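Local coordinates for SnoK (Streptomyces nogalater, PDB 5EPA), which acts as a non-heme iron, 2-oxoglutarate-dependent carbocyclase in the biosynthesis of nogalamycin, at residues S165-S170 with D193-Y198; E59-E64 with H79-A84. All coordinates share one frame; numbering follows the deposited sequence.

Contact 1: S165-S170 with D193-Y198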
loop_
_atom_site.group_PDB
_atom_site.type_symbol
_atom_site.label_atom_id
_atom_site.label_comp_id
_atom_site.label_asym_id
_atom_site.label_seq_id
_atom_site.Cartn_x
_atom_site.Cartn_y
_atom_site.Cartn_z
ATOM N N SER A 165 -5.594 -9.480 3.022
ATOM C CA SER A 165 -6.783 -9.515 3.846
ATOM C C SER A 165 -6.863 -8.285 4.710
ATOM O O SER A 165 -5.838 -7.718 5.072
ATOM C CB SER A 165 -6.806 -10.755 4.754
ATOM O OG SER A 165 -6.859 -11.939 3.991
ATOM N N TYR A 166 -8.084 -7.899 5.064
ATOM C CA TYR A 166 -8.363 -6.636 5.780
ATOM C C TYR A 166 -9.329 -6.878 6.928
ATOM O O TYR A 166 -10.137 -7.796 6.880
ATOM C CB TYR A 166 -9.012 -5.609 4.826
ATOM C CG TYR A 166 -8.222 -5.408 3.569
ATOM C CD1 TYR A 166 -8.450 -6.207 2.469
ATOM C CD2 TYR A 166 -7.229 -4.419 3.484
ATOM C CE1 TYR A 166 -7.713 -6.061 1.317
ATOM C CE2 TYR A 166 -6.504 -4.241 2.306
ATOM C CZ TYR A 166 -6.755 -5.069 1.223
ATOM O OH TYR A 166 -6.015 -4.974 0.068
ATOM N N VAL A 167 -9.184 -6.092 7.986
ATOM C CA VAL A 167 -10.123 -6.096 9.072
ATOM C C VAL A 167 -11.103 -4.916 8.857
ATOM O O VAL A 167 -10.773 -3.767 9.128
ATOM C CB VAL A 167 -9.409 -5.982 10.422
ATOM C CG1 VAL A 167 -10.414 -6.010 11.572
ATOM C CG2 VAL A 167 -8.434 -7.123 10.595
ATOM N N PRO A 168 -12.342 -5.223 8.410
ATOM C CA PRO A 168 -13.347 -4.189 8.184
ATOM C C PRO A 168 -13.579 -3.254 9.377
ATOM O O PRO A 168 -13.754 -3.703 10.501
ATOM C CB PRO A 168 -14.625 -4.993 7.920
ATOM C CG PRO A 168 -14.141 -6.298 7.436
ATOM C CD PRO A 168 -12.914 -6.571 8.232
ATOM N N GLY A 169 -13.578 -1.955 9.111
ATOM C CA GLY A 169 -13.850 -0.936 10.134
ATOM C C GLY A 169 -12.679 -0.634 11.048
ATOM O O GLY A 169 -12.786 0.211 11.916
ATOM N N SER A 170 -11.548 -1.298 10.849
ATOM C CA SER A 170 -10.429 -1.149 11.772
ATOM C C SER A 170 -9.735 0.228 11.686
ATOM O O SER A 170 -9.014 0.639 12.588
ATOM C CB SER A 170 -9.420 -2.268 11.575
ATOM O OG SER A 170 -8.989 -2.329 10.226
ATOM N N ASP A 193 -1.894 -7.108 21.800
ATOM C CA ASP A 193 -1.544 -6.319 23.019
ATOM C C ASP A 193 -1.952 -4.845 22.881
ATOM O O ASP A 193 -2.454 -4.246 23.801
ATOM C CB ASP A 193 -0.052 -6.422 23.320
ATOM C CG ASP A 193 0.363 -7.831 23.781
ATOM O OD1 ASP A 193 -0.397 -8.496 24.513
ATOM O OD2 ASP A 193 1.448 -8.302 23.402
ATOM N N VAL A 194 -1.773 -4.310 21.671
ATOM C CA VAL A 194 -2.230 -2.970 21.317
ATOM C C VAL A 194 -3.760 -2.865 21.256
ATOM O O VAL A 194 -4.355 -1.957 21.819
ATOM C CB VAL A 194 -1.723 -2.593 19.931
ATOM C CG1 VAL A 194 -2.254 -1.230 19.542
ATOM C CG2 VAL A 194 -0.196 -2.602 19.860
ATOM N N TRP A 195 -4.381 -3.800 20.544
ATOM C CA TRP A 195 -5.830 -3.853 20.318
ATOM C C TRP A 195 -6.435 -5.166 20.848
ATOM O O TRP A 195 -6.516 -6.124 20.124
ATOM C CB TRP A 195 -6.092 -3.753 18.821
ATOM C CG TRP A 195 -7.516 -3.613 18.416
ATOM C CD1 TRP A 195 -8.562 -3.237 19.200
ATOM C CD2 TRP A 195 -8.050 -3.832 17.119
ATOM N NE1 TRP A 195 -9.707 -3.195 18.468
ATOM C CE2 TRP A 195 -9.425 -3.561 17.185
ATOM C CE3 TRP A 195 -7.500 -4.242 15.899
ATOM C CZ2 TRP A 195 -10.262 -3.660 16.085
ATOM C CZ3 TRP A 195 -8.331 -4.347 14.801
ATOM C CH2 TRP A 195 -9.709 -4.066 14.910
ATOM N N PRO A 196 -6.808 -5.210 22.126
ATOM C CA PRO A 196 -7.208 -6.495 22.735
ATOM C C PRO A 196 -8.296 -7.254 21.991
ATOM O O PRO A 196 -8.313 -8.480 22.004
ATOM C CB PRO A 196 -7.712 -6.083 24.109
ATOM C CG PRO A 196 -6.909 -4.866 24.419
ATOM C CD PRO A 196 -6.723 -4.136 23.119
ATOM N N ASP A 197 -9.177 -6.536 21.332
ATOM C CA ASP A 197 -10.274 -7.174 20.614
ATOM C C ASP A 197 -9.895 -7.677 19.203
ATOM O O ASP A 197 -10.723 -8.304 18.532
ATOM C CB ASP A 197 -11.431 -6.201 20.528
ATOM C CG ASP A 197 -12.773 -6.891 20.528
ATOM O OD1 ASP A 197 -13.082 -7.647 21.476
ATOM O OD2 ASP A 197 -13.520 -6.691 19.528
ATOM N N TYR A 198 -8.660 -7.420 18.766
ATOM C CA TYR A 198 -8.199 -7.848 17.434
ATOM C C TYR A 198 -8.551 -9.292 17.095
ATOM O O TYR A 198 -9.103 -9.557 16.047
ATOM C CB TYR A 198 -6.675 -7.622 17.231
ATOM C CG TYR A 198 -6.107 -8.306 15.996
ATOM C CD1 TYR A 198 -6.608 -8.020 14.736
ATOM C CD2 TYR A 198 -5.108 -9.252 16.088
ATOM C CE1 TYR A 198 -6.155 -8.689 13.616
ATOM C CE2 TYR A 198 -4.658 -9.934 14.974
ATOM C CZ TYR A 198 -5.187 -9.654 13.738
ATOM O OH TYR A 198 -4.689 -10.271 12.589
#

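Contact 2: E59-E64 with H79-A84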
loop_
_atom_site.group_PDB
_atom_site.type_symbol
_atom_site.label_atom_id
_atom_site.label_comp_id
_atom_site.label_asym_id
_atom_site.label_seq_id
_atom_site.Cartn_x
_atom_site.Cartn_y
_atom_site.Cartn_z
ATOM N N GLU A 59 12.382 -4.245 -14.887
ATOM C CA GLU A 59 13.602 -3.515 -15.157
ATOM C C GLU A 59 14.176 -2.894 -13.877
ATOM O O GLU A 59 15.384 -2.980 -13.629
ATOM C CB GLU A 59 13.394 -2.431 -16.216
ATOM C CG GLU A 59 13.184 -2.987 -17.627
ATOM C CD GLU A 59 12.722 -1.933 -18.611
ATOM O OE1 GLU A 59 13.391 -0.888 -18.723
ATOM O OE2 GLU A 59 11.659 -2.123 -19.243
ATOM N N VAL A 60 13.317 -2.324 -13.042
ATOM C CA VAL A 60 13.779 -1.766 -11.780
ATOM C C VAL A 60 14.394 -2.860 -10.853
ATOM O O VAL A 60 15.466 -2.685 -10.287
ATOM C CB VAL A 60 12.647 -1.069 -11.061
ATOM C CG1 VAL A 60 13.061 -0.677 -9.669
ATOM C CG2 VAL A 60 12.186 0.132 -11.842
ATOM N N LEU A 61 13.725 -4.000 -10.745
ATOM C CA LEU A 61 14.256 -5.089 -9.952
ATOM C C LEU A 61 15.658 -5.488 -10.435
ATOM O O LEU A 61 16.524 -5.779 -9.640
ATOM C CB LEU A 61 13.313 -6.296 -9.969
ATOM C CG LEU A 61 12.010 -6.142 -9.160
ATOM C CD1 LEU A 61 10.962 -7.123 -9.642
ATOM C CD2 LEU A 61 12.271 -6.293 -7.674
ATOM N N GLU A 62 15.825 -5.580 -11.731
ATOM C CA GLU A 62 17.094 -6.013 -12.291
ATOM C C GLU A 62 18.190 -4.986 -11.999
ATOM O O GLU A 62 19.291 -5.328 -11.625
ATOM C CB GLU A 62 16.949 -6.318 -13.799
ATOM C CG GLU A 62 18.268 -6.707 -14.455
ATOM C CD GLU A 62 19.135 -5.603 -15.075
ATOM O OE1 GLU A 62 18.881 -4.381 -14.899
ATOM O OE2 GLU A 62 20.143 -5.977 -15.742
ATOM N N LYS A 63 17.852 -3.724 -12.137
ATOM C CA LYS A 63 18.810 -2.626 -12.022
ATOM C C LYS A 63 19.181 -2.269 -10.572
ATOM O O LYS A 63 20.342 -2.095 -10.233
ATOM C CB LYS A 63 18.198 -1.388 -12.659
ATOM C CG LYS A 63 19.186 -0.221 -12.629
ATOM C CD LYS A 63 18.762 0.995 -13.449
ATOM C CE LYS A 63 19.413 2.240 -12.856
ATOM N NZ LYS A 63 19.347 3.373 -13.790
ATOM N N GLU A 64 18.173 -2.204 -9.718
ATOM C CA GLU A 64 18.354 -1.847 -8.311
ATOM C C GLU A 64 18.705 -3.017 -7.390
ATOM O O GLU A 64 19.376 -2.838 -6.378
ATOM C CB GLU A 64 17.062 -1.205 -7.741
ATOM C CG GLU A 64 16.551 -0.030 -8.559
ATOM C CD GLU A 64 17.562 1.110 -8.642
ATOM O OE1 GLU A 64 18.083 1.521 -7.581
ATOM O OE2 GLU A 64 17.810 1.618 -9.758
ATOM N N HIS A 79 9.573 -9.460 -1.201
ATOM C CA HIS A 79 10.751 -8.813 -1.850
ATOM C C HIS A 79 10.291 -7.473 -2.345
ATOM O O HIS A 79 9.244 -7.401 -3.012
ATOM C CB HIS A 79 11.301 -9.602 -3.013
ATOM C CG HIS A 79 12.182 -10.721 -2.602
ATOM N ND1 HIS A 79 12.093 -11.974 -3.159
ATOM C CD2 HIS A 79 13.162 -10.795 -1.674
ATOM C CE1 HIS A 79 12.980 -12.779 -2.590
ATOM N NE2 HIS A 79 13.657 -12.076 -1.699
ATOM N N TYR A 80 11.040 -6.413 -2.037
ATOM C CA TYR A 80 10.586 -5.097 -2.427
ATOM C C TYR A 80 11.673 -4.180 -2.967
ATOM O O TYR A 80 12.854 -4.405 -2.756
ATOM C CB TYR A 80 9.870 -4.410 -1.261
ATOM C CG TYR A 80 10.777 -3.969 -0.142
ATOM C CD1 TYR A 80 11.081 -4.805 0.896
ATOM C CD2 TYR A 80 11.267 -2.663 -0.092
ATOM C CE1 TYR A 80 11.890 -4.385 1.961
ATOM C CE2 TYR A 80 12.079 -2.236 0.969
ATOM C CZ TYR A 80 12.387 -3.114 1.986
ATOM O OH TYR A 80 13.176 -2.714 3.015
ATOM N N VAL A 81 11.225 -3.145 -3.675
ATOM C CA VAL A 81 12.042 -1.982 -3.999
ATOM C C VAL A 81 11.277 -0.759 -3.545
ATOM O O VAL A 81 10.146 -0.561 -3.958
ATOM C CB VAL A 81 12.319 -1.849 -5.477
ATOM C CG1 VAL A 81 13.118 -0.553 -5.766
ATOM C CG2 VAL A 81 13.090 -3.047 -5.970
ATOM N N ALA A 82 11.872 0.029 -2.646
ATOM C CA ALA A 82 11.211 1.212 -2.084
ATOM C C ALA A 82 11.457 2.449 -2.981
ATOM O O ALA A 82 12.347 2.454 -3.810
ATOM C CB ALA A 82 11.737 1.474 -0.697
ATOM N N GLN A 83 10.603 3.466 -2.826
ATOM C CA GLN A 83 10.626 4.674 -3.680
ATOM C C GLN A 83 10.685 4.285 -5.152
ATOM O O GLN A 83 11.381 4.902 -5.963
ATOM C CB GLN A 83 11.817 5.562 -3.343
ATOM C CG GLN A 83 11.675 6.326 -2.035
ATOM C CD GLN A 83 11.756 5.430 -0.816
ATOM O OE1 GLN A 83 10.816 5.362 -0.017
ATOM N NE2 GLN A 83 12.867 4.733 -0.661
ATOM N N ALA A 84 9.956 3.243 -5.475
ATOM C CA ALA A 84 10.132 2.552 -6.728
ATOM C C ALA A 84 9.793 3.396 -7.927
ATOM O O ALA A 84 10.468 3.306 -8.950
ATOM C CB ALA A 84 9.284 1.251 -6.754
#

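Contact 1: S165-S170 with D193-Y198
Val167 faces two aromatic rings at once, giving one methyl to each. Its CG1 meets the six-membered ring of Trp195 at the edge and near its plane, CH2 lying 3.9 Å from CG1 as the two side chains approach from opposite directions. Its CG2 comes to the edge of the Tyr198 ring, 4.1 Å from CE1, where the side chains meet at a slant. With CG1 anti to the backbone N of Val167 (chi1 -179°), the methyls fork so that each finds its own ring. Ser170 adds a third apolar touch, CB standing 3.8 Å from Trp195 CH2, while its hydroxyl serves the turn. Ser170 OG donates to Val167 O over 2.5 Å, in the carbonyl plane on a lone pair, and Ser170 N binds the same oxygen, closing the type II turn from Val167 to Ser170. Trp195 leaves the helix end with CG anti to its N (chi1 -172°), reaching across to the turn, and Tyr198 N lies 3.9 Å above one face of the indole, offset toward the rim. Arg173 makes a cation-pi contact with the indole and also binds Ser170 O, linking both segments. Were Trp195 exchanged for alanine, a gap would probably open beside Val167 CG1 and Ser170 CB, and Arg173 would lose its aromatic partner. Chemically, the contact is divided: carbon meets carbon between the segments, whereas the serine hydroxyl has its polar needs met within the turn and by Val221 N, just ahead of the iron ligand His222.

Contact 2: E59-E64 with H79-A84
Val81 carries the strand's side of the contact, its two methyls going to different helix residues. CG1 of Val81 lies 3.9 Å from CG1 of Val60, and CG2 of Val81 lies 3.8 Å from CD2 of Leu61, both pairs of side chains meeting at a slant. Having CG1 anti to the backbone N of Val81 (chi1 177°) spreads the methyls over this consecutive pair. Val60 points toward the strand, whereas Leu61 sets out along the helix flank and reaches Val81 only through the end of its chain. Glu64, one turn after Val60, brushes the border with its methylene CG, 4.5 Å from Val81 CG1. Behind this shell, the backbone bond from Glu64 N to Val60 O keeps those residues on one helical face, and Glu59 OE1 is hydrogen-bonded to His88 NE2. Within the sheet, backbone bonds of Val81 with Ile119 and of Tyr80 with Glu67 hold the strand between its neighbours. Helix segment 59-64, the end of helix 47-64, crosses strand segment 79-81 at 87°, their axes 9.4 Å apart at closest, packed on the major antiparallel sheet, with Val60 also touching Ile119 of strand 112-122 and Leu61 touching Met234 of strand 233-242.

Read from the N terminus, the chain first closes contact 2, where the end of helix 47-64 meets strand 76-81 after an excursion through edge strand 67-70. Only later does contact 1 open, joining the turn after strand 164-166 to the chain leaving helix 191-194. The two closures therefore follow in series, neither nested nor crossing. Contacts 1 and 2 lie on opposite sides of the chain's centre, the centres of the two contacts about 31 Å apart. Contact 2 fastens a helix to the larger of the sheets, and contact 1 ties the 22-residue, largely irregular loop between its segments to the four-stranded sheet that carries iron ligands, a division consistent with the double-stranded beta-helix of the cupin clan.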